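Local coordinates for regulator of Ty1 transposition protein 107 (PDB 3T7K), which binds phosphorylated histone H2A through its C-terminal tandem BRCT repeats, an interaction that probably serves DNA damage repair, at residues C[76-80]-C[81-85]; C[155-158]-C[159-163]; C[41-45]-C[46-50]; C[109-113]-C[114-118]. All blocks are in the same frame, centred on the assembly; numbering follows the deposited sequence.

Interaction 1: C[76-80]-C[81-85]; sequences KSLSF and EPLKF
Ser-77 meets Leu-83 through its backbone: Ser-77 O lies 3.7 Å from Leu-83 CB, where helix 72-77 gives way to the connection toward strand 85-87. The Ser-77 hydroxyl is used elsewhere, hydrogen-bonded to Phe-74 O. A type I beta turn runs from Ser-77 to Phe-80, with Phe-80 N bonded to Ser-77 O at 3.1 Å. Leu-78, inside this turn, contributes one methyl, its CD2 standing 4.3 Å from Leu-83 CD2. Ser-79 ties the turn back to the helix, since both its N and its OG bond to Lys-76 O; the hydroxyl meets a lone pair of that oxygen in the carbonyl plane, 2.8 Å between Ser-79 OG and Lys-76 O. Phe-80 holds its CG beside its own backbone N (chi1 -73°), which lays the centre of the ring against Ser-77 CA and leaves CD2 to touch Leu-83 CD1 at 3.7 Å. Glu-81 forms salt bridges to Lys-134 and Lys-59. The cis peptide before Pro-82 then redirects the chain, and Pro-82 CA makes a CH...O contact with Phe-80 O at 3.3 Å. Replacing Leu-83 with an alanine would probably leave the Phe-80 ring and the Leu-78 methyl without their common apolar neighbour. Around this turn, Leu-83 also touches Ile-63 of strand 62-64, and Leu-78 reaches Ile-236 and Phe-237 of helix 229-237.

Interaction 2: C[155-158]-C[159-163]; sequences DTIG and SVLKA
The amides of Ser-159 through Lys-162 donate to the carbonyl oxygens of Asp-155 through Gly-158, the i+4 to i pattern of an alpha helix. Helix 154-163 is the crossover of a beta-alpha-beta unit, between strands 143-147 and 168-172 of a BRCT-like fold. The Val-160 N bond to Thr-156 O is the straightest, 2.9 Å long with 169° at the hydrogen. At Ser-159 the amide is shared: besides its bond to Asp-155 O at 3.1 Å, which comes from above the carbonyl plane, it makes a weak one to Thr-156 O.

On the buried side, Ile-157 and Leu-161 lie side by side and point the same way. Ile-157 touches with its CG2 branch, anti to the backbone N, and meets Leu-161 CD1 at 3.9 Å. Leu-161 CG also leans over the preceding turn, 3.2 Å from Ile-157 O. Both residues rest on Trp-229 of helix 229-237 and on strand 143-147, Ile-157 on Leu-146 and Leu-161 on Ile-144. Thr-156 and Ser-159 look instead toward helix 72-77: both touch Glu-72, and Ser-159 OG is hydrogen-bonded to Lys-76 NZ. Thr-156 also packs on an apolar side chain of the bound peptide.

Lys-162 bends back along the helix surface at its third torsion (chi3 -81°), which folds its aliphatic chain over the previous turn and sets CE 3.1 Å from Gly-158 O.

Interaction 3: C[41-45]-C[46-50]; sequences EILNQ and LGIKI
Leu-43 and Ile-48 face each other across the C-terminal end of helix 37-45, which closes in a Schellman motif. Its two defining hydrogen bonds run between backbone atoms: Ile-48 N reaches Leu-43 O at 2.8 Å, and Gly-47 N reaches Asn-44 O at 3.0 Å. Gly-47 is the C-prime residue, with the positive phi (67°) that glycine adopts readily. Leu-43 O takes a second bond from Leu-46 N at 2.9 Å, and the two donors come from opposite faces of its carbonyl plane. Leu-46 N also gives a weak bond to Ile-42 O.

The apolar contacts flank these backbone bonds. Leu-43 CD2 meets Ile-48 CD1 at 3.9 Å, the two side chains crossing obliquely to make the hydrophobic pair that accompanies a Schellman motif. Beside it, Ile-42 and Leu-46, four residues apart, lie side by side, pointing the same way, with Ile-42 CG2 3.9 Å from Leu-46 CD1. Both also rest on Ile-99 of helix 90-99, and Ile-48 touches Phe-91 and Leu-95 of that helix.

Leu-43 O and Asn-44 O thus find donors in the main chain as the helix stops, while the side chains of Leu-43, Leu-46 and Ile-48 are buried and the chain reverses into strand 48-50, completing a beta-alpha-beta crossover of the first BRCT-like repeat.

Interaction 4: C[109-113]-C[114-118]; sequences ININL and FDYEI
Asn-112 and the residues just after it form a polar turn at the surface, an Asx turn in the loop between helices 90-99 and 123-128. The side-chain oxygen does the work: Phe-114 N donates to Asn-112 OD1 at 2.8 Å, in the plane of the amide carbonyl and on a lone pair. A weak bond from Asp-115 N to the same OD1, 2.9 Å away, adds a second hold.

Asn-112 can reach these amides because its CG sits between the backbone N and the carbonyl carbon (chi1 71°), which directs the amide group toward the following residues. Its other end is held too, for Asn-112 ND2 donates to Asp-115 OD1 at 2.9 Å. The amide and carboxylate planes stand 86° apart: Asp-115 OD1 lies close to the amide plane, whereas the donor approaches it from above the carboxylate plane. With an alanine in place of Asn-112, Phe-114 N is likely to lose its side-chain acceptor and the Asp-115 carboxylate its amide partner, leaving the turn free to change shape.

Further along the loop, Tyr-116 brings its ring edge to Asn-112 O, 3.2 Å from CD2 of the tyrosine. Ile-111 crosses Tyr-116 at about a right angle and touches it through CG2, 3.8 Å from Tyr-116 CE2.

The loop is fastened to its surroundings by Tyr-116 OH, hydrogen-bonded to Asp-94 of helix 90-99, by backbone bonds from Tyr-116 to Lys-88 and Ile-118 to Ala-86, and by Leu-113, which packs on Phe-91, Phe-85 and Leu-87.

In the fold
Interactions 1 and 3 lie in the first BRCT-like repeat, interaction 2 in the second, and interaction 4 on a loop packed against the first. Interactions 1 and 2, with centres about 15 Å apart, meet across the junction of the repeats: Lys-76 NZ is 2.9 Å from Ser-159 OG, and Ser-79 CB is 3.3 Å from Ala-163 O. Interaction 4 touches interactions 1 and 3. Phe-85 CZ lies 3.8 Å from Leu-113 CD1, and Leu-46 CD2 lies 4.1 Å from Ile-109 CD1. Interactions 2 and 4 are the most distant pair, about 31 Å between centres. Of the four, interaction 2 borders the bound peptide, through Thr-156.

Interaction 1: C[76-80]-C[81-85]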
loop_
_atom_site.group_PDB
_atom_site.type_symbol
_atom_site.label_atom_id
_atom_site.label_comp_id
_atom_site.label_asym_id
_atom_site.label_seq_id
_atom_site.Cartn_x
_atom_site.Cartn_y
_atom_site.Cartn_z
ATOM N N LYS C 76 -3.462 9.870 -15.352
ATOM C CA LYS C 76 -3.312 9.469 -13.955
ATOM C C LYS C 76 -3.093 7.972 -13.825
ATOM O O LYS C 76 -2.400 7.519 -12.910
ATOM C CB LYS C 76 -4.519 9.877 -13.116
ATOM C CG LYS C 76 -4.441 11.284 -12.526
ATOM C CD LYS C 76 -5.765 11.630 -11.843
ATOM C CE LYS C 76 -5.720 12.982 -11.157
ATOM N NZ LYS C 76 -7.027 13.282 -10.504
ATOM N N SER C 77 -3.695 7.196 -14.724
ATOM C CA SER C 77 -3.531 5.749 -14.637
ATOM C C SER C 77 -2.042 5.418 -14.714
ATOM O O SER C 77 -1.598 4.379 -14.218
ATOM C CB SER C 77 -4.290 5.040 -15.752
ATOM O OG SER C 77 -3.547 5.041 -16.952
ATOM N N LEU C 78 -1.261 6.310 -15.323
ATOM C CA LEU C 78 0.178 6.074 -15.436
ATOM C C LEU C 78 0.935 6.338 -14.135
ATOM O O LEU C 78 2.153 6.165 -14.073
ATOM C CB LEU C 78 0.784 6.846 -16.615
ATOM C CG LEU C 78 0.405 6.170 -17.937
ATOM C CD1 LEU C 78 0.567 7.103 -19.124
ATOM C CD2 LEU C 78 1.223 4.881 -18.128
ATOM N N SER C 79 0.213 6.740 -13.092
ATOM C CA SER C 79 0.801 6.767 -11.757
ATOM C C SER C 79 0.124 5.781 -10.805
ATOM O O SER C 79 0.153 5.979 -9.591
ATOM C CB SER C 79 0.722 8.160 -11.141
ATOM O OG SER C 79 -0.635 8.532 -11.023
ATOM N N PHE C 80 -0.489 4.730 -11.340
ATOM C CA PHE C 80 -0.982 3.675 -10.471
ATOM C C PHE C 80 0.219 2.943 -9.857
ATOM O O PHE C 80 1.337 3.003 -10.388
ATOM C CB PHE C 80 -1.895 2.717 -11.237
ATOM C CG PHE C 80 -3.240 3.297 -11.573
ATOM C CD1 PHE C 80 -3.589 4.566 -11.150
ATOM C CD2 PHE C 80 -4.159 2.566 -12.298
ATOM C CE1 PHE C 80 -4.835 5.104 -11.464
ATOM C CE2 PHE C 80 -5.399 3.083 -12.616
ATOM C CZ PHE C 80 -5.740 4.362 -12.195
ATOM N N GLU C 81 -0.009 2.248 -8.747
ATOM C CA GLU C 81 1.079 1.683 -7.958
ATOM C C GLU C 81 0.932 0.179 -7.666
ATOM O O GLU C 81 0.653 -0.221 -6.531
ATOM C CB GLU C 81 1.188 2.465 -6.653
ATOM C CG GLU C 81 1.492 3.959 -6.882
ATOM C CD GLU C 81 1.393 4.782 -5.605
ATOM O OE1 GLU C 81 1.271 4.180 -4.512
ATOM O OE2 GLU C 81 1.426 6.029 -5.696
ATOM N N PRO C 82 1.136 -0.663 -8.687
ATOM C CA PRO C 82 1.474 -0.244 -10.044
ATOM C C PRO C 82 0.270 -0.305 -10.961
ATOM O O PRO C 82 -0.793 -0.797 -10.565
ATOM C CB PRO C 82 2.468 -1.315 -10.475
ATOM C CG PRO C 82 1.895 -2.581 -9.825
ATOM C CD PRO C 82 1.260 -2.126 -8.518
ATOM N N LEU C 83 0.446 0.168 -12.191
ATOM C CA LEU C 83 -0.518 -0.112 -13.239
ATOM C C LEU C 83 -0.186 -1.500 -13.727
ATOM O O LEU C 83 0.964 -1.783 -14.025
ATOM C CB LEU C 83 -0.394 0.871 -14.400
ATOM C CG LEU C 83 -1.286 0.571 -15.608
ATOM C CD1 LEU C 83 -2.771 0.777 -15.280
ATOM C CD2 LEU C 83 -0.884 1.429 -16.794
ATOM N N LYS C 84 -1.181 -2.374 -13.799
ATOM C CA LYS C 84 -0.920 -3.753 -14.186
ATOM C C LYS C 84 -1.498 -4.056 -15.546
ATOM O O LYS C 84 -0.952 -4.849 -16.302
ATOM C CB LYS C 84 -1.516 -4.706 -13.145
ATOM C CG LYS C 84 -0.759 -4.681 -11.833
ATOM C CD LYS C 84 -1.326 -5.633 -10.794
ATOM C CE LYS C 84 -0.522 -5.519 -9.503
ATOM N NZ LYS C 84 -1.078 -6.350 -8.394
ATOM N N PHE C 85 -2.620 -3.423 -15.856
ATOM C CA PHE C 85 -3.298 -3.703 -17.099
ATOM C C PHE C 85 -3.832 -2.424 -17.714
ATOM O O PHE C 85 -4.364 -1.569 -17.026
ATOM C CB PHE C 85 -4.448 -4.676 -16.864
ATOM C CG PHE C 85 -4.015 -6.026 -16.361
ATOM C CD1 PHE C 85 -3.526 -6.984 -17.236
ATOM C CD2 PHE C 85 -4.126 -6.344 -15.019
ATOM C CE1 PHE C 85 -3.150 -8.237 -16.770
ATOM C CE2 PHE C 85 -3.756 -7.597 -14.546
ATOM C CZ PHE C 85 -3.266 -8.538 -15.421
#

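Interaction 2: C[155-158]-C[159-163]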
loop_
_atom_site.group_PDB
_atom_site.type_symbol
_atom_site.label_atom_id
_atom_site.label_comp_id
_atom_site.label_asym_id
_atom_site.label_seq_id
_atom_site.Cartn_x
_atom_site.Cartn_y
_atom_site.Cartn_z
ATOM N N ASP C 155 -6.884 23.303 -11.899
ATOM C CA ASP C 155 -7.262 22.301 -10.903
ATOM C C ASP C 155 -7.021 20.884 -11.414
ATOM O O ASP C 155 -6.566 20.019 -10.670
ATOM C CB ASP C 155 -8.718 22.482 -10.468
ATOM C CG ASP C 155 -8.957 23.812 -9.761
ATOM O OD1 ASP C 155 -8.073 24.247 -8.984
ATOM O OD2 ASP C 155 -10.030 24.420 -9.982
ATOM N N THR C 156 -7.314 20.671 -12.693
ATOM C CA THR C 156 -7.162 19.371 -13.328
ATOM C C THR C 156 -5.703 19.100 -13.624
ATOM O O THR C 156 -5.117 18.114 -13.150
ATOM C CB THR C 156 -7.907 19.333 -14.663
ATOM O OG1 THR C 156 -9.314 19.336 -14.411
ATOM C CG2 THR C 156 -7.544 18.075 -15.445
ATOM N N ILE C 157 -5.124 19.988 -14.427
ATOM C CA ILE C 157 -3.726 19.885 -14.783
ATOM C C ILE C 157 -2.895 19.791 -13.517
ATOM O O ILE C 157 -1.937 19.030 -13.447
ATOM C CB ILE C 157 -3.295 21.070 -15.646
ATOM C CG1 ILE C 157 -3.850 20.875 -17.054
ATOM C CG2 ILE C 157 -1.770 21.193 -15.668
ATOM C CD1 ILE C 157 -3.767 22.111 -17.908
ATOM N N GLY C 158 -3.288 20.535 -12.495
ATOM C CA GLY C 158 -2.605 20.462 -11.218
ATOM C C GLY C 158 -2.693 19.078 -10.606
ATOM O O GLY C 158 -1.717 18.562 -10.067
ATOM N N SER C 159 -3.877 18.478 -10.692
ATOM C CA SER C 159 -4.129 17.192 -10.066
ATOM C C SER C 159 -3.319 16.107 -10.761
ATOM O O SER C 159 -2.710 15.273 -10.098
ATOM C CB SER C 159 -5.625 16.863 -10.099
ATOM O OG SER C 159 -5.889 15.682 -9.359
ATOM N N VAL C 160 -3.290 16.144 -12.094
ATOM C CA VAL C 160 -2.459 15.234 -12.884
ATOM C C VAL C 160 -0.967 15.337 -12.529
ATOM O O VAL C 160 -0.284 14.328 -12.299
ATOM C CB VAL C 160 -2.633 15.505 -14.388
ATOM C CG1 VAL C 160 -1.556 14.808 -15.179
ATOM C CG2 VAL C 160 -4.021 15.073 -14.851
ATOM N N LEU C 161 -0.462 16.565 -12.466
ATOM C CA LEU C 161 0.957 16.783 -12.189
ATOM C C LEU C 161 1.332 16.332 -10.786
ATOM O O LEU C 161 2.432 15.846 -10.550
ATOM C CB LEU C 161 1.316 18.265 -12.357
ATOM C CG LEU C 161 1.260 18.847 -13.776
ATOM C CD1 LEU C 161 1.574 20.360 -13.785
ATOM C CD2 LEU C 161 2.218 18.108 -14.687
ATOM N N LYS C 162 0.435 16.532 -9.836
ATOM C CA LYS C 162 0.736 16.132 -8.476
ATOM C C LYS C 162 0.674 14.608 -8.395
ATOM O O LYS C 162 1.428 13.985 -7.638
ATOM C CB LYS C 162 -0.226 16.790 -7.486
ATOM C CG LYS C 162 0.064 18.261 -7.252
ATOM C CD LYS C 162 -0.968 18.901 -6.327
ATOM C CE LYS C 162 -2.243 19.263 -7.080
ATOM N NZ LYS C 162 -3.238 19.950 -6.202
ATOM N N ALA C 163 -0.196 14.002 -9.199
ATOM C CA ALA C 163 -0.264 12.535 -9.212
ATOM C C ALA C 163 1.073 11.987 -9.668
ATOM O O ALA C 163 1.413 10.849 -9.365
ATOM C CB ALA C 163 -1.394 12.029 -10.118
#

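Interaction 3: C[41-45]-C[46-50]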
loop_
_atom_site.group_PDB
_atom_site.type_symbol
_atom_site.label_atom_id
_atom_site.label_comp_id
_atom_site.label_asym_id
_atom_site.label_seq_id
_atom_site.Cartn_x
_atom_site.Cartn_y
_atom_site.Cartn_z
ATOM N N GLU C 41 -22.941 -6.539 -11.223
ATOM C CA GLU C 41 -22.830 -7.551 -10.184
ATOM C C GLU C 41 -22.035 -8.785 -10.653
ATOM O O GLU C 41 -21.305 -9.400 -9.871
ATOM C CB GLU C 41 -24.221 -7.963 -9.698
ATOM C CG GLU C 41 -24.163 -8.853 -8.493
ATOM O OE1 GLU C 41 -23.173 -7.205 -7.099
ATOM O OE2 GLU C 41 -22.236 -9.190 -7.145
ATOM N N ILE C 42 -22.180 -9.134 -11.930
ATOM C CA ILE C 42 -21.377 -10.183 -12.545
ATOM C C ILE C 42 -19.887 -9.857 -12.446
ATOM O O ILE C 42 -19.104 -10.670 -11.957
ATOM C CB ILE C 42 -21.736 -10.382 -14.032
ATOM C CG1 ILE C 42 -23.152 -10.942 -14.189
ATOM C CG2 ILE C 42 -20.760 -11.324 -14.698
ATOM C CD1 ILE C 42 -23.526 -11.206 -15.645
ATOM N N LEU C 43 -19.496 -8.673 -12.923
ATOM C CA LEU C 43 -18.097 -8.248 -12.889
ATOM C C LEU C 43 -17.472 -8.403 -11.513
ATOM O O LEU C 43 -16.360 -8.937 -11.388
ATOM C CB LEU C 43 -17.961 -6.796 -13.371
ATOM C CG LEU C 43 -18.355 -6.626 -14.832
ATOM C CD1 LEU C 43 -18.286 -5.166 -15.268
ATOM C CD2 LEU C 43 -17.462 -7.485 -15.700
ATOM N N ASN C 44 -18.168 -7.937 -10.478
ATOM C CA ASN C 44 -17.630 -8.045 -9.123
ATOM C C ASN C 44 -17.459 -9.505 -8.729
ATOM O O ASN C 44 -16.493 -9.874 -8.057
ATOM C CB ASN C 44 -18.534 -7.329 -8.122
ATOM C CG ASN C 44 -19.080 -6.019 -8.669
ATOM O OD1 ASN C 44 -20.287 -5.891 -8.900
ATOM N ND2 ASN C 44 -18.191 -5.033 -8.884
ATOM N N GLN C 45 -18.383 -10.347 -9.166
ATOM C CA GLN C 45 -18.248 -11.775 -8.887
ATOM C C GLN C 45 -17.014 -12.350 -9.568
ATOM O O GLN C 45 -16.476 -13.358 -9.128
ATOM C CB GLN C 45 -19.505 -12.536 -9.310
ATOM C CG GLN C 45 -20.671 -12.369 -8.333
ATOM C CD GLN C 45 -20.221 -12.406 -6.880
ATOM O OE1 GLN C 45 -19.616 -13.381 -6.428
ATOM N NE2 GLN C 45 -20.502 -11.332 -6.146
ATOM N N LEU C 46 -16.559 -11.691 -10.633
ATOM C CA LEU C 46 -15.379 -12.134 -11.362
ATOM C C LEU C 46 -14.138 -11.348 -10.952
ATOM O O LEU C 46 -13.120 -11.390 -11.639
ATOM C CB LEU C 46 -15.594 -12.024 -12.876
ATOM C CG LEU C 46 -16.755 -12.849 -13.450
ATOM C CD1 LEU C 46 -17.026 -12.500 -14.914
ATOM C CD2 LEU C 46 -16.474 -14.313 -13.336
ATOM N N GLY C 47 -14.216 -10.647 -9.826
ATOM C CA GLY C 47 -13.082 -9.885 -9.338
ATOM C C GLY C 47 -12.712 -8.699 -10.215
ATOM O O GLY C 47 -11.537 -8.353 -10.329
ATOM N N ILE C 48 -13.709 -8.100 -10.851
ATOM C CA ILE C 48 -13.533 -6.856 -11.578
ATOM C C ILE C 48 -14.422 -5.782 -10.936
ATOM O O ILE C 48 -15.662 -5.934 -10.877
ATOM C CB ILE C 48 -13.965 -7.000 -13.040
ATOM C CG1 ILE C 48 -13.199 -8.126 -13.732
ATOM C CG2 ILE C 48 -13.771 -5.688 -13.771
ATOM C CD1 ILE C 48 -13.704 -8.416 -15.121
ATOM N N LYS C 49 -13.785 -4.711 -10.464
ATOM C CA LYS C 49 -14.463 -3.568 -9.846
ATOM C C LYS C 49 -14.087 -2.320 -10.617
ATOM O O LYS C 49 -12.897 -2.097 -10.891
ATOM C CB LYS C 49 -14.031 -3.405 -8.382
ATOM C CG LYS C 49 -14.059 -4.703 -7.609
ATOM C CD LYS C 49 -14.234 -4.488 -6.107
ATOM C CE LYS C 49 -12.939 -4.115 -5.411
ATOM N NZ LYS C 49 -13.077 -4.270 -3.934
ATOM N N ILE C 50 -15.092 -1.522 -10.969
ATOM C CA ILE C 50 -14.887 -0.306 -11.746
ATOM C C ILE C 50 -15.321 0.926 -10.953
ATOM O O ILE C 50 -16.500 1.076 -10.623
ATOM C CB ILE C 50 -15.658 -0.373 -13.069
ATOM C CG1 ILE C 50 -15.297 -1.672 -13.797
ATOM C CG2 ILE C 50 -15.347 0.823 -13.932
ATOM C CD1 ILE C 50 -15.657 -1.670 -15.266
#

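Interaction 4: C[109-113]-C[114-118]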
loop_
_atom_site.group_PDB
_atom_site.type_symbol
_atom_site.label_atom_id
_atom_site.label_comp_id
_atom_site.label_asym_id
_atom_site.label_seq_id
_atom_site.Cartn_x
_atom_site.Cartn_y
_atom_site.Cartn_z
ATOM N N ILE C 109 -15.797 -19.819 -19.048
ATOM C CA ILE C 109 -15.244 -18.472 -19.234
ATOM C C ILE C 109 -13.759 -18.529 -19.553
ATOM O O ILE C 109 -12.958 -19.007 -18.752
ATOM C CB ILE C 109 -15.463 -17.619 -17.980
ATOM C CG1 ILE C 109 -16.944 -17.610 -17.619
ATOM C CG2 ILE C 109 -14.949 -16.201 -18.185
ATOM C CD1 ILE C 109 -17.246 -17.013 -16.261
ATOM N N ASN C 110 -13.394 -18.049 -20.734
ATOM C CA ASN C 110 -12.016 -18.141 -21.182
ATOM C C ASN C 110 -11.463 -16.826 -21.721
ATOM O O ASN C 110 -10.404 -16.800 -22.328
ATOM C CB ASN C 110 -11.884 -19.224 -22.249
ATOM C CG ASN C 110 -12.769 -18.966 -23.442
ATOM O OD1 ASN C 110 -12.985 -17.820 -23.834
ATOM N ND2 ASN C 110 -13.315 -20.030 -24.012
ATOM N N ILE C 111 -12.182 -15.734 -21.524
ATOM C CA ILE C 111 -11.663 -14.450 -21.975
ATOM C C ILE C 111 -10.387 -14.138 -21.212
ATOM O O ILE C 111 -10.372 -14.193 -19.986
ATOM C CB ILE C 111 -12.685 -13.329 -21.772
ATOM C CG1 ILE C 111 -14.017 -13.709 -22.438
ATOM C CG2 ILE C 111 -12.137 -11.995 -22.302
ATOM C CD1 ILE C 111 -13.883 -14.064 -23.907
ATOM N N ASN C 112 -9.324 -13.804 -21.937
ATOM C CA ASN C 112 -8.017 -13.577 -21.323
ATOM C C ASN C 112 -7.521 -12.126 -21.334
ATOM O O ASN C 112 -7.979 -11.292 -22.125
ATOM C CB ASN C 112 -6.970 -14.474 -21.977
ATOM C CG ASN C 112 -6.642 -14.049 -23.392
ATOM O OD1 ASN C 112 -5.975 -13.026 -23.618
ATOM N ND2 ASN C 112 -7.099 -14.837 -24.358
ATOM N N LEU C 113 -6.556 -11.850 -20.468
ATOM C CA LEU C 113 -6.047 -10.495 -20.252
ATOM C C LEU C 113 -4.927 -10.091 -21.217
ATOM O O LEU C 113 -4.237 -9.096 -20.982
ATOM C CB LEU C 113 -5.519 -10.378 -18.819
ATOM C CG LEU C 113 -6.563 -10.588 -17.719
ATOM C CD1 LEU C 113 -5.909 -11.033 -16.413
ATOM C CD2 LEU C 113 -7.396 -9.316 -17.536
ATOM N N PHE C 114 -4.731 -10.852 -22.287
ATOM C CA PHE C 114 -3.584 -10.617 -23.153
ATOM C C PHE C 114 -3.998 -10.210 -24.553
ATOM O O PHE C 114 -3.215 -9.620 -25.289
ATOM C CB PHE C 114 -2.702 -11.863 -23.227
ATOM C CG PHE C 114 -2.270 -12.371 -21.891
ATOM C CD1 PHE C 114 -1.287 -11.709 -21.176
ATOM C CD2 PHE C 114 -2.850 -13.500 -21.342
ATOM C CE1 PHE C 114 -0.888 -12.166 -19.937
ATOM C CE2 PHE C 114 -2.451 -13.971 -20.099
ATOM C CZ PHE C 114 -1.478 -13.305 -19.396
ATOM N N ASP C 115 -5.226 -10.533 -24.927
ATOM C CA ASP C 115 -5.669 -10.262 -26.282
ATOM C C ASP C 115 -6.257 -8.869 -26.451
ATOM O O ASP C 115 -6.916 -8.604 -27.449
ATOM C CB ASP C 115 -6.699 -11.301 -26.711
ATOM C CG ASP C 115 -6.103 -12.676 -26.842
ATOM O OD1 ASP C 115 -6.866 -13.665 -26.975
ATOM O OD2 ASP C 115 -4.860 -12.754 -26.808
ATOM N N TYR C 116 -6.023 -7.980 -25.489
ATOM C CA TYR C 116 -6.716 -6.694 -25.496
ATOM C C TYR C 116 -5.872 -5.498 -25.074
ATOM O O TYR C 116 -6.395 -4.558 -24.476
ATOM C CB TYR C 116 -7.934 -6.751 -24.584
ATOM C CG TYR C 116 -8.895 -7.865 -24.901
ATOM C CD1 TYR C 116 -9.891 -7.700 -25.861
ATOM C CD2 TYR C 116 -8.818 -9.080 -24.237
ATOM C CE1 TYR C 116 -10.783 -8.726 -26.151
ATOM C CE2 TYR C 116 -9.705 -10.108 -24.513
ATOM C CZ TYR C 116 -10.685 -9.929 -25.470
ATOM O OH TYR C 116 -11.572 -10.955 -25.746
ATOM N N GLU C 117 -4.582 -5.519 -25.375
ATOM C CA GLU C 117 -3.733 -4.405 -24.981
ATOM C C GLU C 117 -4.033 -3.139 -25.776
ATOM O O GLU C 117 -4.247 -3.174 -26.992
ATOM C CB GLU C 117 -2.257 -4.765 -25.097
ATOM C CG GLU C 117 -1.789 -5.762 -24.041
ATOM C CD GLU C 117 -1.959 -5.243 -22.622
ATOM O OE1 GLU C 117 -1.268 -4.266 -22.248
ATOM O OE2 GLU C 117 -2.775 -5.820 -21.873
ATOM N N ILE C 118 -4.061 -2.019 -25.067
ATOM C CA ILE C 118 -4.122 -0.716 -25.701
ATOM C C ILE C 118 -2.849 -0.539 -26.510
ATOM O O ILE C 118 -1.745 -0.585 -25.960
ATOM C CB ILE C 118 -4.189 0.391 -24.659
ATOM C CG1 ILE C 118 -5.487 0.284 -23.861
ATOM C CG2 ILE C 118 -4.055 1.765 -25.329
ATOM C CD1 ILE C 118 -5.615 1.316 -22.783
#